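Local coordinates for UPF0130 protein PH1069 (Pyrococcus horikoshii, PDB 2IT2) that probably methylates the N-4 position of a demethylated wyosine derivative at position 37 of tRNA(Phe), using S-adenosyl-L-methionine as methyl donor, at residues 117-120 / 121-125; 172-175 / 176-180. All coordinates share one frame; numbering follows the deposited sequence.

Contact 1: residues 117-120 / 121-125; sequences DAVK and LVNLA
Asn-123 folds back over the turn of helix that precedes it and lies alongside Val-119, both side chains pointing the same way. Its CB sits 3.5 Å from the carbonyl O of Val-119. One bond further, CG comes to 3.2 Å from that Val-119 O, because chi1 of -69° sets CG anti to its own carbonyl carbon. At the tip, OD1 lies 3.3 Å from O of Val-119, two acceptors that cannot bond, and 3.7 Å from CG1 of that valine, whereas ND2 donates a hydrogen bond to OG of Ser-137 of the second subunit. Val-119 also packs on that serine. The carbonyl O of Val-119 is taken by the backbone instead, receiving N of Asn-123 at 3.0 Å in a nearly straight bond (N-H...O 167°). On a different side of the helix, CG2 of Val-122 touches O of Ala-118 at 3.4 Å, and that oxygen accepts N of Val-122 at 3.0 Å. Ala-118, Leu-121 and Val-122 all meet Val-145 of strand 143-148, and Leu-121 also reaches Val-110 of strand 98-112. The i to i+4 backbone bonds (Leu-121 N to Asp-117 O through Leu-124 N to Lys-120 O) are those of an amphipathic alpha-helix, with one face on the antiparallel sheet and the Val-119/Asn-123 edge at the dimer interface.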
loop_
_atom_site.group_PDB
_atom_site.type_symbol
_atom_site.label_atom_id
_atom_site.label_comp_id
_atom_site.label_asym_id
_atom_site.label_seq_id
_atom_site.Cartn_x
_atom_site.Cartn_y
_atom_site.Cartn_z
ATOM N N ASP B 117 -2.492 13.653 18.078
ATOM C CA ASP B 117 -1.080 13.693 17.692
ATOM C C ASP B 117 -0.884 12.828 16.460
ATOM O O ASP B 117 -0.166 13.205 15.547
ATOM C CB ASP B 117 -0.168 13.192 18.820
ATOM C CG ASP B 117 -0.168 14.109 20.023
ATOM O OD1 ASP B 117 -0.133 15.343 19.822
ATOM O OD2 ASP B 117 -0.196 13.599 21.163
ATOM N N ALA B 118 -1.539 11.672 16.438
ATOM C CA ALA B 118 -1.416 10.778 15.296
ATOM C C ALA B 118 -1.925 11.427 14.014
ATOM O O ALA B 118 -1.265 11.379 12.978
ATOM C CB ALA B 118 -2.169 9.501 15.562
ATOM N N VAL B 119 -3.108 12.033 14.069
ATOM C CA VAL B 119 -3.656 12.671 12.876
ATOM C C VAL B 119 -2.785 13.834 12.394
ATOM O O VAL B 119 -2.648 14.063 11.190
ATOM C CB VAL B 119 -5.083 13.169 13.138
ATOM C CG1 VAL B 119 -5.613 13.931 11.930
ATOM C CG2 VAL B 119 -5.967 11.988 13.446
ATOM N N LYS B 120 -2.202 14.577 13.330
ATOM C CA LYS B 120 -1.327 15.673 12.948
ATOM C C LYS B 120 -0.131 15.139 12.164
ATOM O O LYS B 120 0.269 15.731 11.172
ATOM C CB LYS B 120 -0.814 16.409 14.177
ATOM C CG LYS B 120 -1.838 17.302 14.820
ATOM C CD LYS B 120 -1.274 17.925 16.082
ATOM C CE LYS B 120 0.015 18.707 15.815
ATOM N NZ LYS B 120 -0.166 19.797 14.817
ATOM N N LEU B 121 0.437 14.023 12.619
ATOM C CA LEU B 121 1.598 13.433 11.950
ATOM C C LEU B 121 1.235 12.874 10.579
ATOM O O LEU B 121 1.993 13.021 9.627
ATOM C CB LEU B 121 2.206 12.321 12.820
ATOM C CG LEU B 121 3.320 11.451 12.199
ATOM C CD1 LEU B 121 4.493 12.322 11.774
ATOM C CD2 LEU B 121 3.800 10.402 13.202
ATOM N N VAL B 122 0.079 12.226 10.487
ATOM C CA VAL B 122 -0.342 11.661 9.215
ATOM C C VAL B 122 -0.475 12.771 8.189
ATOM O O VAL B 122 0.007 12.663 7.061
ATOM C CB VAL B 122 -1.681 10.926 9.348
ATOM C CG1 VAL B 122 -2.263 10.652 7.962
ATOM C CG2 VAL B 122 -1.471 9.628 10.103
ATOM N N ASN B 123 -1.125 13.855 8.587
ATOM C CA ASN B 123 -1.306 14.965 7.672
ATOM C C ASN B 123 0.018 15.583 7.217
ATOM O O ASN B 123 0.148 15.980 6.057
ATOM C CB ASN B 123 -2.181 16.026 8.321
ATOM C CG ASN B 123 -3.618 15.570 8.500
ATOM O OD1 ASN B 123 -4.367 16.173 9.269
ATOM N ND2 ASN B 123 -4.017 14.517 7.788
ATOM N N LEU B 124 0.984 15.677 8.133
ATOM C CA LEU B 124 2.303 16.233 7.821
ATOM C C LEU B 124 3.035 15.302 6.861
ATOM O O LEU B 124 3.645 15.758 5.895
ATOM C CB LEU B 124 3.144 16.416 9.098
ATOM C CG LEU B 124 4.608 16.825 8.870
ATOM C CD1 LEU B 124 4.658 18.206 8.231
ATOM C CD2 LEU B 124 5.369 16.830 10.185
ATOM N N ALA B 125 2.973 14.000 7.121
ATOM C CA ALA B 125 3.653 13.040 6.263
ATOM C C ALA B 125 3.093 13.103 4.845
ATOM O O ALA B 125 3.851 13.151 3.876
ATOM C CB ALA B 125 3.512 11.640 6.841
#

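Contact 2: residues 172-175 / 176-180; sequences KIVE and IANDQ
This is an i to i+4 contact within one alpha-helix, between successive turns near the start of the long C-terminal helix 167-194, where Val-174 meets Asn-178 and Glu-175 meets Asp-179. Val-174 and Asn-178 run side by side, CG1 of the valine lying 3.5 Å from ND2 of the amide. CG of Asn-178 approaches the carbonyl O of Val-174 to 3.3 Å, yet the hydrogen bond to that oxygen comes from the backbone N of Asn-178, at 2.9 Å. The amide is held from elsewhere, since OD1 accepts N of Val-82. Next, chi1 of -70° places CG of Asp-179 beside its own backbone N and OD2 3.2 Å from O of Glu-175, two acceptors without a bond; that oxygen takes N of Asp-179 at 3.0 Å. Glu-175 itself extends outward, CG anti to its backbone N (chi1 -174°), and its OE2 stays 4.7 Å from OD2 of Asp-179. Two like charges at that spacing would probably raise the proton affinity of both groups slightly. On another side of the helix, CG1 of Ile-176 packs 3.4 Å from O of Lys-172, and CB of Ala-177 presses to 3.3 Å against O of Ile-173. Ile-173 and Ala-177 face Phe-101 of strand 98-112, while Ile-176, Ala-177 and Gln-180 cover Met-153 of strand 153-159. Lys-172, Ile-176 and Gln-180 also pack on Phe-164, Gln-98 and Trp-100 of the second subunit, respectively.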
loop_
_atom_site.group_PDB
_atom_site.type_symbol
_atom_site.label_atom_id
_atom_site.label_comp_id
_atom_site.label_asym_id
_atom_site.label_seq_id
_atom_site.Cartn_x
_atom_site.Cartn_y
_atom_site.Cartn_z
ATOM N N LYS B 172 16.782 0.173 -18.753
ATOM C CA LYS B 172 15.641 1.066 -18.551
ATOM C C LYS B 172 15.011 0.821 -17.173
ATOM O O LYS B 172 14.632 1.770 -16.492
ATOM C CB LYS B 172 14.585 0.860 -19.645
ATOM C CG LYS B 172 15.057 1.161 -21.060
ATOM C CD LYS B 172 15.452 2.617 -21.215
ATOM C CE LYS B 172 15.891 2.917 -22.633
ATOM N NZ LYS B 172 16.340 4.328 -22.760
ATOM N N ILE B 173 14.905 -0.439 -16.753
ATOM C CA ILE B 173 14.327 -0.764 -15.448
ATOM C C ILE B 173 15.188 -0.188 -14.321
ATOM O O ILE B 173 14.661 0.373 -13.348
ATOM C CB ILE B 173 14.214 -2.298 -15.270
ATOM C CG1 ILE B 173 13.189 -2.850 -16.260
ATOM C CG2 ILE B 173 13.864 -2.653 -13.825
ATOM C CD1 ILE B 173 13.212 -4.366 -16.386
ATOM N N VAL B 174 16.505 -0.333 -14.441
ATOM C CA VAL B 174 17.409 0.193 -13.419
ATOM C C VAL B 174 17.337 1.717 -13.343
ATOM O O VAL B 174 17.407 2.289 -12.254
ATOM C CB VAL B 174 18.865 -0.249 -13.687
ATOM C CG1 VAL B 174 19.850 0.577 -12.857
ATOM C CG2 VAL B 174 19.020 -1.710 -13.338
ATOM N N GLU B 175 17.187 2.368 -14.494
ATOM C CA GLU B 175 17.081 3.823 -14.556
ATOM C C GLU B 175 15.862 4.297 -13.766
ATOM O O GLU B 175 15.969 5.187 -12.923
ATOM C CB GLU B 175 16.939 4.261 -16.010
ATOM C CG GLU B 175 16.957 5.745 -16.270
ATOM C CD GLU B 175 16.602 6.047 -17.717
ATOM O OE1 GLU B 175 17.020 5.273 -18.607
ATOM O OE2 GLU B 175 15.908 7.055 -17.966
ATOM N N ILE B 176 14.703 3.713 -14.048
ATOM C CA ILE B 176 13.478 4.092 -13.349
ATOM C C ILE B 176 13.601 3.754 -11.869
ATOM O O ILE B 176 13.210 4.540 -11.010
ATOM C CB ILE B 176 12.255 3.365 -13.960
ATOM C CG1 ILE B 176 12.075 3.815 -15.413
ATOM C CG2 ILE B 176 10.991 3.647 -13.139
ATOM C CD1 ILE B 176 11.677 5.273 -15.565
ATOM N N ALA B 177 14.151 2.582 -11.567
ATOM C CA ALA B 177 14.305 2.167 -10.179
ATOM C C ALA B 177 15.128 3.175 -9.408
ATOM O O ALA B 177 14.783 3.523 -8.281
ATOM C CB ALA B 177 14.967 0.806 -10.102
ATOM N N ASN B 178 16.222 3.633 -10.009
ATOM C CA ASN B 178 17.086 4.609 -9.355
ATOM C C ASN B 178 16.383 5.957 -9.219
ATOM O O ASN B 178 16.655 6.685 -8.272
ATOM C CB ASN B 178 18.416 4.770 -10.109
ATOM C CG ASN B 178 19.355 3.583 -9.894
ATOM O OD1 ASN B 178 19.268 2.877 -8.887
ATOM N ND2 ASN B 178 20.272 3.375 -10.835
ATOM N N ASP B 179 15.494 6.288 -10.155
ATOM C CA ASP B 179 14.742 7.541 -10.072
ATOM C C ASP B 179 13.796 7.463 -8.889
ATOM O O ASP B 179 13.648 8.425 -8.143
ATOM C CB ASP B 179 13.921 7.779 -11.337
ATOM C CG ASP B 179 14.777 8.104 -12.524
ATOM O OD1 ASP B 179 15.905 8.601 -12.322
ATOM O OD2 ASP B 179 14.319 7.875 -13.660
ATOM N N GLN B 180 13.154 6.314 -8.715
ATOM C CA GLN B 180 12.228 6.137 -7.607
ATOM C C GLN B 180 12.986 6.196 -6.281
ATOM O O GLN B 180 12.548 6.856 -5.340
ATOM C CB GLN B 180 11.468 4.810 -7.754
ATOM C CG GLN B 180 10.530 4.771 -8.961
ATOM C CD GLN B 180 9.842 3.428 -9.135
ATOM O OE1 GLN B 180 10.476 2.379 -9.019
ATOM N NE2 GLN B 180 8.547 3.453 -9.431
#

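How the contacts relate
Contacts 1 and 2 lie on different helices, 115-127 and 167-194, with centres 30 Å apart and nearest atoms about 14 Å apart. Each has a buried hydrophobic side against the sheet and a more exposed polar side; contact 2 is slightly more buried, with four of eight touching residues against three. Both helices cover strand 98-112, but on different residues of it; the second strand covered is 143-148 in contact 1 and 153-159 in contact 2. Both pair a valine with an asparagine four residues on, but the Asn-123 amide bonds across the dimer interface, that of Asn-178 within its own chain. Both pack on the second subunit, and acidic side chains come close in contact 2 alone.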